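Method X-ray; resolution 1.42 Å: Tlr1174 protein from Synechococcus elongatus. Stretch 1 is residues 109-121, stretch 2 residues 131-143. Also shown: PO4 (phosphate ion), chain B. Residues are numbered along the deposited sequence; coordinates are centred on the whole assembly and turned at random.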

# COMPACT_ATOMS: atom_id res chain seq x y z
N PRO A 109 12.81 7.08 -1.59
CA PRO A 109 12.93 6.91 -0.14
C PRO A 109 11.86 5.95 0.37
O PRO A 109 10.70 6.01 -0.12
CB PRO A 109 12.65 8.30 0.41
CG PRO A 109 13.10 9.23 -0.68
CD PRO A 109 12.66 8.51 -1.95
N ILE A 110 12.24 5.13 1.35
CA ILE A 110 11.36 4.10 1.90
C ILE A 110 11.14 4.36 3.39
O ILE A 110 12.09 4.69 4.09
CB ILE A 110 11.99 2.69 1.77
CG1 ILE A 110 12.33 2.37 0.31
CG2 ILE A 110 11.08 1.60 2.38
CD1 ILE A 110 11.09 2.31 -0.59
N CYS A 111 9.91 4.21 3.86
CA CYS A 111 9.61 4.40 5.31
C CYS A 111 10.03 3.18 6.09
O CYS A 111 9.74 2.03 5.69
CB CYS A 111 8.11 4.61 5.42
SG CYS A 111 7.55 4.85 7.10
N ALA A 112 10.72 3.40 7.20
CA ALA A 112 11.17 2.30 8.05
C ALA A 112 10.12 2.04 9.13
O ALA A 112 9.58 2.98 9.71
CB ALA A 112 12.52 2.66 8.68
N LEU A 113 9.87 0.78 9.43
CA LEU A 113 8.92 0.43 10.48
C LEU A 113 9.60 0.35 11.83
O LEU A 113 10.76 -0.06 11.95
CB LEU A 113 8.22 -0.91 10.15
CG LEU A 113 7.48 -0.92 8.82
CD1 LEU A 113 6.78 -2.27 8.62
CD2 LEU A 113 6.47 0.23 8.67
N LEU A 114 8.84 0.71 12.86
CA LEU A 114 9.22 0.56 14.26
C LEU A 114 8.14 -0.24 14.98
O LEU A 114 6.93 0.03 14.86
CB LEU A 114 9.37 1.92 14.92
CG LEU A 114 10.35 2.90 14.27
CD1 LEU A 114 10.28 4.28 14.94
CD2 LEU A 114 11.75 2.32 14.47
N GLY A 115 8.60 -1.27 15.68
CA GLY A 115 7.64 -2.18 16.33
C GLY A 115 6.94 -1.53 17.52
O GLY A 115 7.40 -0.53 18.06
N SER A 116 5.83 -2.13 17.91
CA SER A 116 5.06 -1.57 19.01
C SER A 116 5.86 -1.54 20.29
O SER A 116 6.78 -2.35 20.51
CB SER A 116 3.77 -2.35 19.23
OG SER A 116 4.04 -3.69 19.57
N GLY A 117 5.50 -0.63 21.17
CA GLY A 117 6.15 -0.53 22.46
C GLY A 117 7.54 0.03 22.46
O GLY A 117 7.95 0.73 21.53
N GLN A 118 8.28 -0.30 23.51
CA GLN A 118 9.57 0.28 23.78
C GLN A 118 10.59 -0.07 22.70
O GLN A 118 11.63 0.60 22.60
CB GLN A 118 10.05 -0.24 25.13
CG GLN A 118 10.30 0.82 26.13
CD GLN A 118 10.46 0.27 27.53
OE1 GLN A 118 9.56 -0.38 28.07
NE2 GLN A 118 11.61 0.53 28.13
N ALA A 119 10.26 -1.09 21.91
CA ALA A 119 11.09 -1.55 20.75
C ALA A 119 11.45 -0.39 19.85
O ALA A 119 12.57 -0.33 19.29
CB ALA A 119 10.37 -2.58 19.95
N ALA A 120 10.52 0.54 19.67
CA ALA A 120 10.75 1.68 18.81
C ALA A 120 12.05 2.41 19.15
O ALA A 120 12.71 2.95 18.26
CB ALA A 120 9.59 2.64 18.85
N LEU A 121 12.40 2.43 20.45
CA LEU A 121 13.52 3.24 20.90
C LEU A 121 14.88 2.63 20.51
O LEU A 121 15.88 3.32 20.59
CB LEU A 121 13.44 3.43 22.43
CG LEU A 121 12.19 4.13 22.91
CD1 LEU A 121 12.26 4.17 24.46
CD2 LEU A 121 12.10 5.53 22.37
P PO4 B . 7.92 12.01 4.08
O1 PO4 B . 8.93 11.07 3.51
O2 PO4 B . 6.63 11.26 4.10
O3 PO4 B . 8.34 12.33 5.52
O4 PO4 B . 7.63 13.36 3.46
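Stretch 2 (131-143) GQTTFKWKVGVMS

Stretch 2 lies alongside stretch 1 as a neighbouring parallel β-strand, and the pairing is extended at its C-terminal end by side chains and water where the strand ladder gives out. Residues 134-138 are extended and run beside strand 112-114 with an angle of 29° between their N-to-C directions and a closest axial approach of 4.6 Å. Three parallel bridges set the register: Ala 112 with Phe 135, Leu 113 with Lys 136, and Leu 114 with Trp 137, with CA-CA distances of 4.7, 5.0 and 4.6 Å.

The backbone bonds alternate as expected for parallel strands. Ala 112 N donates to Thr 134 O (2.9 Å), Lys 136 N to Ala 112 O (2.8 Å), and Leu 114 N to Lys 136 O (2.9 Å); the last rung, Lys 138 N to Leu 114 O, is stretched to 3.5 Å and weak. Before the strand, the CA-to-CB bond of Gln 132 points toward stretch 1, and NE2 donates to Ile 110 O at 3.1 Å. Water 1 also links Ile 110 O to Thr 133 N.

Ala 112, Leu 114, Phe 135 and Trp 137 share one face of the sheet. There Ala 112 CB lies 3.7 Å from Phe 135 CD1, and Leu 114 CD1 3.8 Å from Phe 135 CB. Trp 137 reaches beyond the paired strands: NE1 makes a weak hydrogen bond to Gly 115 O (2.9 Å), while Ala 120 CB packs over one face of the indole, 3.5 Å from Trp 137 CD1. On the other face of the sheet, Leu 113 CD2 meets the aliphatic part of Lys 136 at CE, 3.7 Å away.

Farther along, water 3 bridges Gly 117 N and Lys 138 O. Ser 116 CB touches Val 141 CG2 at 3.7 Å, and the selenium of Met 142, atom SE, rests 3.7 Å from Gly 117 CA.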

# COMPACT_ATOMS: atom_id res chain seq x y z
N GLY A 131 20.11 5.20 5.75
CA GLY A 131 19.57 6.34 5.01
C GLY A 131 18.06 6.51 5.02
O GLY A 131 17.55 7.36 4.29
N GLN A 132 17.36 5.75 5.87
CA GLN A 132 15.89 5.96 6.01
C GLN A 132 15.63 6.99 7.08
O GLN A 132 16.14 6.85 8.18
CB GLN A 132 15.21 4.64 6.32
CG GLN A 132 15.38 3.62 5.20
CD GLN A 132 14.79 2.32 5.58
OE1 GLN A 132 15.45 1.46 6.20
NE2 GLN A 132 13.54 2.15 5.23
N THR A 133 14.81 7.99 6.76
CA THR A 133 14.63 9.14 7.65
C THR A 133 13.17 9.34 8.02
O THR A 133 12.87 10.21 8.84
CB THR A 133 15.23 10.43 7.04
OG1 THR A 133 14.63 10.66 5.77
CG2 THR A 133 16.75 10.29 6.93
N THR A 134 12.28 8.53 7.44
CA THR A 134 10.85 8.55 7.82
C THR A 134 10.53 7.20 8.39
O THR A 134 11.01 6.17 7.89
CB THR A 134 9.97 8.78 6.58
OG1 THR A 134 10.29 10.07 6.05
CG2 THR A 134 8.50 8.73 6.91
N PHE A 135 9.75 7.22 9.48
CA PHE A 135 9.45 6.02 10.25
C PHE A 135 7.96 5.90 10.47
O PHE A 135 7.27 6.92 10.49
CB PHE A 135 10.11 6.14 11.65
CG PHE A 135 11.61 6.20 11.57
CD1 PHE A 135 12.35 5.04 11.56
CD2 PHE A 135 12.25 7.42 11.44
CE1 PHE A 135 13.74 5.09 11.45
CE2 PHE A 135 13.66 7.47 11.33
CZ PHE A 135 14.39 6.29 11.30
N LYS A 136 7.50 4.68 10.66
CA LYS A 136 6.08 4.46 11.06
C LYS A 136 6.08 3.55 12.25
O LYS A 136 6.63 2.45 12.19
CB LYS A 136 5.28 3.83 9.92
CG LYS A 136 3.76 3.67 10.31
CD LYS A 136 2.89 3.19 9.14
CE LYS A 136 3.08 1.72 8.86
NZ LYS A 136 1.99 1.06 8.05
N TRP A 137 5.50 4.03 13.36
CA TRP A 137 5.46 3.26 14.60
C TRP A 137 4.03 2.84 14.90
O TRP A 137 3.10 3.65 14.76
CB TRP A 137 5.98 4.15 15.74
CG TRP A 137 5.99 3.50 17.13
CD1 TRP A 137 6.37 2.22 17.43
CD2 TRP A 137 5.61 4.12 18.35
NE1 TRP A 137 6.23 2.00 18.79
CE2 TRP A 137 5.75 3.15 19.37
CE3 TRP A 137 5.14 5.40 18.70
CZ2 TRP A 137 5.47 3.42 20.73
CZ3 TRP A 137 4.84 5.66 20.06
CH2 TRP A 137 5.01 4.66 21.05
N LYS A 138 3.86 1.59 15.29
CA LYS A 138 2.55 1.03 15.63
C LYS A 138 2.14 1.48 17.00
O LYS A 138 2.90 1.33 17.97
CB LYS A 138 2.65 -0.50 15.58
CG LYS A 138 1.32 -1.22 15.63
CD LYS A 138 1.53 -2.73 15.54
CE LYS A 138 0.22 -3.44 15.30
NZ LYS A 138 0.50 -4.91 15.15
N VAL A 139 0.93 2.07 17.06
CA VAL A 139 0.32 2.49 18.33
C VAL A 139 -1.06 1.85 18.48
O VAL A 139 -1.57 1.13 17.60
CB VAL A 139 0.24 4.02 18.47
CG1 VAL A 139 1.63 4.63 18.47
CG2 VAL A 139 -0.55 4.62 17.29
N GLY A 140 -1.65 2.07 19.66
CA GLY A 140 -2.91 1.37 19.99
C GLY A 140 -2.72 -0.05 20.49
O GLY A 140 -3.69 -0.82 20.51
N VAL A 141 -1.49 -0.38 20.89
CA VAL A 141 -1.16 -1.73 21.40
C VAL A 141 -1.07 -1.72 22.92
O VAL A 141 -1.61 -2.63 23.56
CB VAL A 141 0.17 -2.23 20.78
CG1 VAL A 141 0.63 -3.55 21.43
CG2 VAL A 141 0.03 -2.39 19.26
N MSE A 142 -0.34 -0.75 23.47
CA MSE A 142 -0.24 -0.60 24.94
C MSE A 142 -1.22 0.48 25.35
O MSE A 142 -1.96 1.00 24.52
CB MSE A 142 1.18 -0.21 25.35
CG MSE A 142 2.27 -1.09 24.75
SE MSE A 142 3.96 -0.57 25.43
CE MSE A 142 3.76 1.34 25.40
N SER A 143 -1.25 0.85 26.64
CA SER A 143 -2.12 1.95 27.06
C SER A 143 -1.67 3.26 26.41
O SER A 143 -0.48 3.40 26.08
CB SER A 143 -2.13 2.11 28.59
OG SER A 143 -0.88 2.60 29.03
O HOH W 1 13.22 7.29 4.36
O HOH W 2 2.00 -5.67 17.84
O HOH W 3 3.03 0.71 20.62